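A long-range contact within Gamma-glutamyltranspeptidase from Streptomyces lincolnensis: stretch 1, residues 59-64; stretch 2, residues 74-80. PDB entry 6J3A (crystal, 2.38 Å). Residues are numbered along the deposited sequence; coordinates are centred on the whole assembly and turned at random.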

# COMPACT_ATOMS: atom_id res chain seq x y z
N GLY A 59 11.03 -9.14 -24.18
CA GLY A 59 10.69 -10.38 -23.50
C GLY A 59 9.32 -10.92 -23.92
O GLY A 59 8.94 -10.80 -25.09
N GLU A 60 8.60 -11.48 -22.96
CA GLU A 60 7.37 -12.25 -23.20
C GLU A 60 6.32 -11.92 -22.19
O GLU A 60 6.62 -11.35 -21.15
N VAL A 61 5.09 -12.33 -22.49
CA VAL A 61 3.99 -12.25 -21.53
C VAL A 61 2.82 -13.14 -21.96
O VAL A 61 2.36 -13.04 -23.09
N PRO A 62 2.35 -14.04 -21.07
CA PRO A 62 0.98 -14.57 -21.16
C PRO A 62 -0.01 -13.63 -20.49
O PRO A 62 0.23 -13.20 -19.36
N ILE A 63 -1.12 -13.32 -21.15
CA ILE A 63 -2.16 -12.49 -20.55
C ILE A 63 -3.46 -13.28 -20.46
O ILE A 63 -3.92 -13.83 -21.45
N LEU A 64 -4.04 -13.33 -19.26
CA LEU A 64 -5.37 -13.86 -19.04
C LEU A 64 -6.35 -12.72 -18.89
O LEU A 64 -6.21 -11.91 -17.98
N VAL A 74 -7.21 -16.29 -23.30
CA VAL A 74 -5.74 -16.17 -23.19
C VAL A 74 -5.21 -15.43 -24.40
O VAL A 74 -5.59 -15.72 -25.53
N LEU A 75 -4.31 -14.48 -24.16
CA LEU A 75 -3.59 -13.76 -25.21
C LEU A 75 -2.12 -14.14 -25.12
O LEU A 75 -1.42 -13.72 -24.20
N CYS A 76 -1.68 -14.95 -26.08
CA CYS A 76 -0.34 -15.50 -26.08
C CYS A 76 0.65 -14.51 -26.64
O CYS A 76 0.64 -14.21 -27.84
N GLY A 77 1.52 -14.03 -25.76
CA GLY A 77 2.65 -13.20 -26.14
C GLY A 77 3.97 -13.88 -25.85
O GLY A 77 4.97 -13.21 -25.62
N GLN A 78 3.96 -15.21 -25.81
CA GLN A 78 5.19 -15.98 -25.78
C GLN A 78 5.64 -16.25 -27.20
O GLN A 78 4.94 -16.89 -27.99
N GLY A 79 6.83 -15.76 -27.54
CA GLY A 79 7.35 -15.91 -28.88
C GLY A 79 7.93 -17.29 -29.14
O GLY A 79 8.11 -18.09 -28.21
N VAL A 80 8.23 -17.53 -30.41
CA VAL A 80 8.72 -18.83 -30.89
C VAL A 80 10.23 -18.83 -31.16
O VAL A 80 10.87 -17.78 -31.22

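Strands 61-64 and 74-77 run antiparallel, their axes 4.8 Å apart at closest approach and at 171° to each other. As the strand backbones are extended, side chains alternate between the two faces of the sheet. Pro62, Leu64, Val74 and Cys76 lie on one face, and Val61, Ile63 and Leu75 on the other. The contact between the two stretches buries 404 Å², both sides summed.

Val74 faces Leu64 in a non-hydrogen-bonded pair. Its chi1 is t. Leu64 has chi1 m and chi2 t, and its end comes nearer to the other strand than its CA-to-CB direction suggests. Val74 CG2 and Leu64 CD2 meet at 3.6 Å, an apolar contact on their shared face. Val74 CA makes a CA-H...O contact of 3.4 Å with Ile63 O.

Leu75 pairs with Ile63 on the other face. The backbone holds this pair firmly: Leu75 N donates to Ile63 O at 2.8 Å, and Ile63 N donates to Leu75 O at 3.1 Å. Both bonds are close to straight. Leu75 is t at chi1 and p at chi2; Ile63 is m, then t. Their methyl ends, Leu75 CD2 and Ile63 CD1, pack at 4.1 Å.

Cys76 lies opposite Pro62, yet Cys76 CB, its side-chain atom nearest to stretch 1, is 6.0 Å from Val61 O. Its chi1 is t. Cys76 SG accepts a weak hydrogen bond from Gln78 N at 3.6 Å and is also bonded elsewhere in the structure. Pro62 has no amide hydrogen to donate.

Gly77 brings no side chain. An ideal CB here would lie 2.6 Å from Val61 O, a clash, so the bare CA suits this close approach. Val61 N donates to Gly77 O at 3.3 Å. The return bond, Gly77 N to Val61 O at 3.0 Å, is bent and weak. The Val61 side chain has chi1 p; Val61 CG1 comes no closer than 4.7 Å, to Gly77 CA.

Gln78 starts sideways, but its end turns nearer to stretch 1. With chi1 t and chi2 p, Gln78 places its NE2 3.3 Å from Glu60 CG. Gln78 NE2 finds a partner within its own stretch, donating to Gly79 O at 3.1 Å. Gln78 OE1 is bonded elsewhere in the structure. Glu60 points toward stretch 2, with chi1 m and chi2 at 100°. Its OE2 is also satisfied elsewhere.

Gly79 adds little beyond a loose approach of Gly79 N to Glu60 CG at 4.4 Å. Val80 is out of reach.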

# COMPACT_ATOMS: atom_id res chain seq x y z
CB GLU A 60 7.64 -13.74 -23.04
CG GLU A 60 8.74 -14.26 -23.93
CD GLU A 60 10.09 -14.43 -23.28
OE1 GLU A 60 11.00 -14.70 -24.06
OE2 GLU A 60 10.25 -14.31 -22.04
CB VAL A 61 3.51 -10.79 -21.31
CG1 VAL A 61 2.94 -10.17 -22.57
CG2 VAL A 61 2.49 -10.72 -20.18
CB PRO A 62 1.03 -15.90 -20.39
CG PRO A 62 2.44 -16.09 -19.96
CD PRO A 62 3.15 -14.77 -20.08
CB ILE A 63 -2.40 -11.20 -21.36
CG1 ILE A 63 -1.07 -10.47 -21.63
CG2 ILE A 63 -3.36 -10.28 -20.61
CD1 ILE A 63 -1.17 -9.40 -22.69
CB LEU A 64 -5.42 -14.69 -17.77
CG LEU A 64 -5.03 -16.15 -17.91
CD1 LEU A 64 -4.77 -16.74 -16.54
CD2 LEU A 64 -6.13 -16.93 -18.62
CB VAL A 74 -5.06 -17.56 -23.13
CG1 VAL A 74 -3.55 -17.46 -23.27
CG2 VAL A 74 -5.38 -18.27 -21.83
CB LEU A 75 -3.81 -12.25 -25.10
CG LEU A 75 -3.03 -11.34 -26.06
CD1 LEU A 75 -3.02 -11.83 -27.50
CD2 LEU A 75 -3.59 -9.93 -26.00
CB CYS A 76 -0.28 -16.78 -26.91
SG CYS A 76 1.41 -17.43 -27.01
CB GLN A 78 4.97 -17.29 -25.05
CG GLN A 78 6.16 -18.23 -25.10
CD GLN A 78 7.38 -17.63 -24.44
OE1 GLN A 78 7.41 -17.48 -23.21
NE2 GLN A 78 8.38 -17.27 -25.24
CB VAL A 80 7.99 -19.30 -32.18
CG1 VAL A 80 6.52 -19.57 -31.89
CG2 VAL A 80 8.14 -18.31 -33.34